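Local coordinates for protein DNA replication factor Cdt1 (Mus musculus, PDB 3A4C) that licenses DNA replication by promoting, with CDC6 and the origin recognition complex, the loading of the MCM complex onto DNA in G1 phase, at residues 69-74 with 82-87. Sequence-based numbering, arbitrary orientation.
Sequences DWLSLH and VKLDKA
L84 lies alongside the indole of W70, the two side chains pointing the same way, and it is worth tracing L84 outward. L84 CB is 4.0 Å from W70 NE1. A chi1 of -69° sets CG anti to the carbonyl carbon and beside the backbone N, where it stays near that same ring nitrogen. Of the two methyls, CD1 comes nearest to W70 CZ2, 3.8 Å away. CD2 sits over one face of the indole in a CH-pi contact, 3.7 Å from the centroid of the five-membered ring and displaced toward the rim, with W70 CE2 as its closest ring atom. The same CD2 also presses on L71 CD1 at 3.4 Å. Packing at that L71 methyl is tight, for V82 CG1 lies 3.3 Å from L71 CD1. Further along the same face of the sheet, L73 CD2 packs on V82 CG2.

The backbones pair antiparallel. S72 and K83 form the hydrogen-bonded pair: S72 N gives an almost straight bond to K83 O (178°), and K83 N returns one to S72 O. L71 with L84 and L73 with V82 are the non-hydrogen-bonded pairs. Just beyond the strand, D85 N donates to W70 O at 2.9 Å. A water then joins D69 O to D85 OD2, while D85 OD1 accepts from A87 N in an Asx turn.

The two segments belong to the beta hairpin of strands 71-76 and 79-84, the wing of the winged-helix domain at the C terminus of Cdt1. The face carrying L71, L73, V82 and L84 packs against the helices, with W70 beside it: W70 meets L22 and L84 meets F26 of helix 3-27, L71 touches helices 3-27 and 53-66, and V82 helices 3-27 and 36-45. Strand 79-84 is central in the sheet, with V82 bonded through its backbone to L34 of strand 33-35.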
ATOM      1  N   ASP A  69       4.630  -1.425  10.586  1.00 19.55           N
ATOM      2  CA  ASP A  69       5.554  -2.515  10.886  1.00 22.15           C
ATOM      3  C   ASP A  69       5.824  -3.388   9.662  1.00 22.72           C
ATOM      4  O   ASP A  69       6.781  -4.162   9.634  1.00 23.85           O
ATOM      5  CB  ASP A  69       5.024  -3.366  12.037  1.00 27.13           C
ATOM      6  CG  ASP A  69       5.116  -2.656  13.372  1.00 27.24           C
ATOM      7  OD1 ASP A  69       5.839  -1.638  13.455  1.00 32.05           O
ATOM      8  OD2 ASP A  69       4.465  -3.114  14.335  1.00 36.94           O
ATOM      9  N   TRP A  70       4.977  -3.263   8.650  1.00 16.96           N
ATOM     10  CA  TRP A  70       5.153  -4.026   7.424  1.00 15.29           C
ATOM     11  C   TRP A  70       5.823  -3.176   6.360  1.00 15.69           C
ATOM     12  O   TRP A  70       6.823  -3.572   5.770  1.00 19.56           O
ATOM     13  CB  TRP A  70       3.796  -4.506   6.906  1.00 14.85           C
ATOM     14  CG  TRP A  70       3.866  -5.273   5.628  1.00 18.73           C
ATOM     15  CD1 TRP A  70       4.720  -6.288   5.328  1.00 19.08           C
ATOM     16  CD2 TRP A  70       3.020  -5.106   4.479  1.00 17.14           C
ATOM     17  NE1 TRP A  70       4.467  -6.762   4.059  1.00 18.99           N
ATOM     18  CE2 TRP A  70       3.425  -6.054   3.521  1.00 16.61           C
ATOM     19  CE3 TRP A  70       1.961  -4.245   4.172  1.00 16.04           C
ATOM     20  CZ2 TRP A  70       2.811  -6.166   2.274  1.00 15.74           C
ATOM     21  CZ3 TRP A  70       1.348  -4.360   2.931  1.00 16.86           C
ATOM     22  CH2 TRP A  70       1.775  -5.312   2.000  1.00 18.00           C
ATOM     23  N   LEU A  71       5.255  -1.999   6.126  1.00 15.01           N
ATOM     24  CA  LEU A  71       5.645  -1.151   5.005  1.00 13.91           C
ATOM     25  C   LEU A  71       6.382   0.092   5.478  1.00 22.48           C
ATOM     26  O   LEU A  71       5.809   0.930   6.173  1.00 22.41           O
ATOM     27  CB  LEU A  71       4.393  -0.744   4.225  1.00 17.92           C
ATOM     28  CG  LEU A  71       4.541  -0.003   2.898  1.00 22.08           C
ATOM     29  CD1 LEU A  71       5.478  -0.731   1.985  1.00 24.15           C
ATOM     30  CD2 LEU A  71       3.174   0.116   2.242  1.00 18.60           C
ATOM     31  N   SER A  72       7.648   0.209   5.084  1.00 15.80           N
ATOM     32  CA  SER A  72       8.489   1.325   5.485  1.00 16.74           C
ATOM     33  C   SER A  72       8.837   2.181   4.261  1.00 16.46           C
ATOM     34  O   SER A  72       9.014   1.657   3.165  1.00 15.68           O
ATOM     35  CB  SER A  72       9.771   0.780   6.128  1.00 22.29           C
ATOM     36  OG  SER A  72      10.250   1.650   7.135  1.00 42.47           O
ATOM     37  N   LEU A  73       8.914   3.494   4.453  1.00 12.73           N
ATOM     38  CA  LEU A  73       9.314   4.416   3.394  1.00 11.43           C
ATOM     39  C   LEU A  73      10.561   5.152   3.847  1.00 16.08           C
ATOM     40  O   LEU A  73      10.614   5.638   4.975  1.00 17.46           O
ATOM     41  CB  LEU A  73       8.214   5.432   3.140  1.00 14.63           C
ATOM     42  CG  LEU A  73       6.848   4.847   2.807  1.00 14.63           C
ATOM     43  CD1 LEU A  73       5.802   5.943   2.834  1.00 12.66           C
ATOM     44  CD2 LEU A  73       6.916   4.205   1.440  1.00 15.94           C
ATOM     45  N   HIS A  74      11.564   5.241   2.977  1.00 12.71           N
ATOM     46  CA  HIS A  74      12.818   5.904   3.349  1.00 11.30           C
ATOM     47  C   HIS A  74      13.282   6.838   2.236  1.00 10.22           C
ATOM     48  O   HIS A  74      13.557   6.405   1.133  1.00  8.55           O
ATOM     49  CB  HIS A  74      13.887   4.847   3.680  1.00 16.51           C
ATOM     50  CG  HIS A  74      15.212   5.413   4.104  1.00 20.20           C
ATOM     51  ND1 HIS A  74      15.340   6.369   5.091  1.00 26.60           N
ATOM     52  CD2 HIS A  74      16.474   5.117   3.705  1.00 16.49           C
ATOM     53  CE1 HIS A  74      16.621   6.659   5.262  1.00 18.82           C
ATOM     54  NE2 HIS A  74      17.329   5.914   4.433  1.00 22.34           N
ATOM     55  N   VAL A  82      10.616   2.050  -0.949  1.00 13.48           N
ATOM     56  CA  VAL A  82       9.623   1.199  -0.312  1.00 13.51           C
ATOM     57  C   VAL A  82      10.232  -0.158   0.043  1.00 14.91           C
ATOM     58  O   VAL A  82      10.812  -0.839  -0.802  1.00 13.94           O
ATOM     59  CB  VAL A  82       8.423   0.961  -1.239  1.00 12.19           C
ATOM     60  CG1 VAL A  82       7.459  -0.026  -0.603  1.00 12.41           C
ATOM     61  CG2 VAL A  82       7.734   2.283  -1.552  1.00 16.46           C
ATOM     62  N   LYS A  83      10.089  -0.546   1.301  1.00 12.43           N
ATOM     63  CA  LYS A  83      10.653  -1.789   1.784  1.00 14.90           C
ATOM     64  C   LYS A  83       9.586  -2.542   2.561  1.00 17.64           C
ATOM     65  O   LYS A  83       8.859  -1.952   3.357  1.00 17.22           O
ATOM     66  CB  LYS A  83      11.867  -1.489   2.672  1.00 23.28           C
ATOM     67  CG  LYS A  83      12.650  -2.714   3.113  1.00 27.23           C
ATOM     68  CD  LYS A  83      14.140  -2.392   3.289  1.00 30.80           C
ATOM     69  CE  LYS A  83      14.393  -1.379   4.404  1.00 33.40           C
ATOM     70  NZ  LYS A  83      15.864  -1.152   4.642  1.00 29.26           N
ATOM     71  N   LEU A  84       9.483  -3.843   2.319  1.00 16.23           N
ATOM     72  CA  LEU A  84       8.550  -4.676   3.063  1.00 16.84           C
ATOM     73  C   LEU A  84       9.306  -5.507   4.086  1.00 20.93           C
ATOM     74  O   LEU A  84      10.392  -6.017   3.804  1.00 22.19           O
ATOM     75  CB  LEU A  84       7.787  -5.606   2.122  1.00 18.58           C
ATOM     76  CG  LEU A  84       6.784  -4.968   1.164  1.00 21.67           C
ATOM     77  CD1 LEU A  84       6.046  -6.046   0.376  1.00 14.94           C
ATOM     78  CD2 LEU A  84       5.799  -4.124   1.932  1.00 23.95           C
ATOM     79  N   ASP A  85       8.741  -5.638   5.277  1.00 19.45           N
ATOM     80  CA  ASP A  85       9.263  -6.589   6.243  1.00 26.90           C
ATOM     81  C   ASP A  85       8.704  -7.958   5.883  1.00 27.68           C
ATOM     82  O   ASP A  85       7.551  -8.259   6.175  1.00 31.76           O
ATOM     83  CB  ASP A  85       8.859  -6.199   7.661  1.00 24.73           C
ATOM     84  CG  ASP A  85       9.528  -7.064   8.716  1.00 39.08           C
ATOM     85  OD1 ASP A  85       9.673  -8.278   8.477  1.00 39.29           O
ATOM     86  OD2 ASP A  85       9.904  -6.532   9.781  1.00 39.99           O
ATOM     87  N   LYS A  86       9.512  -8.783   5.228  1.00 36.50           N
ATOM     88  CA  LYS A  86       9.022 -10.076   4.756  1.00 37.82           C
ATOM     89  C   LYS A  86       8.863 -11.105   5.879  1.00 36.97           C
ATOM     90  O   LYS A  86       8.445 -12.236   5.636  1.00 45.96           O
ATOM     91  CB  LYS A  86       9.893 -10.623   3.620  1.00 43.21           C
ATOM     92  CG  LYS A  86       9.486 -10.121   2.235  1.00 47.13           C
ATOM     93  CD  LYS A  86      10.127 -10.952   1.123  1.00 49.76           C
ATOM     94  CE  LYS A  86       9.641 -10.525  -0.262  1.00 35.64           C
ATOM     95  NZ  LYS A  86      10.227 -11.380  -1.341  1.00 33.28           N
ATOM     96  N   ALA A  87       9.175 -10.700   7.107  1.00 39.94           N
ATOM     97  CA  ALA A  87       8.987 -11.565   8.271  1.00 44.98           C
ATOM     98  C   ALA A  87       7.541 -11.543   8.783  1.00 47.31           C
ATOM     99  O   ALA A  87       7.245 -12.074   9.854  1.00 45.77           O
ATOM    100  CB  ALA A  87       9.946 -11.176   9.381  1.00 43.46           C
TER
HETATM  101  O   HOH W   1       9.301  -3.819  10.315  1.00 33.52           O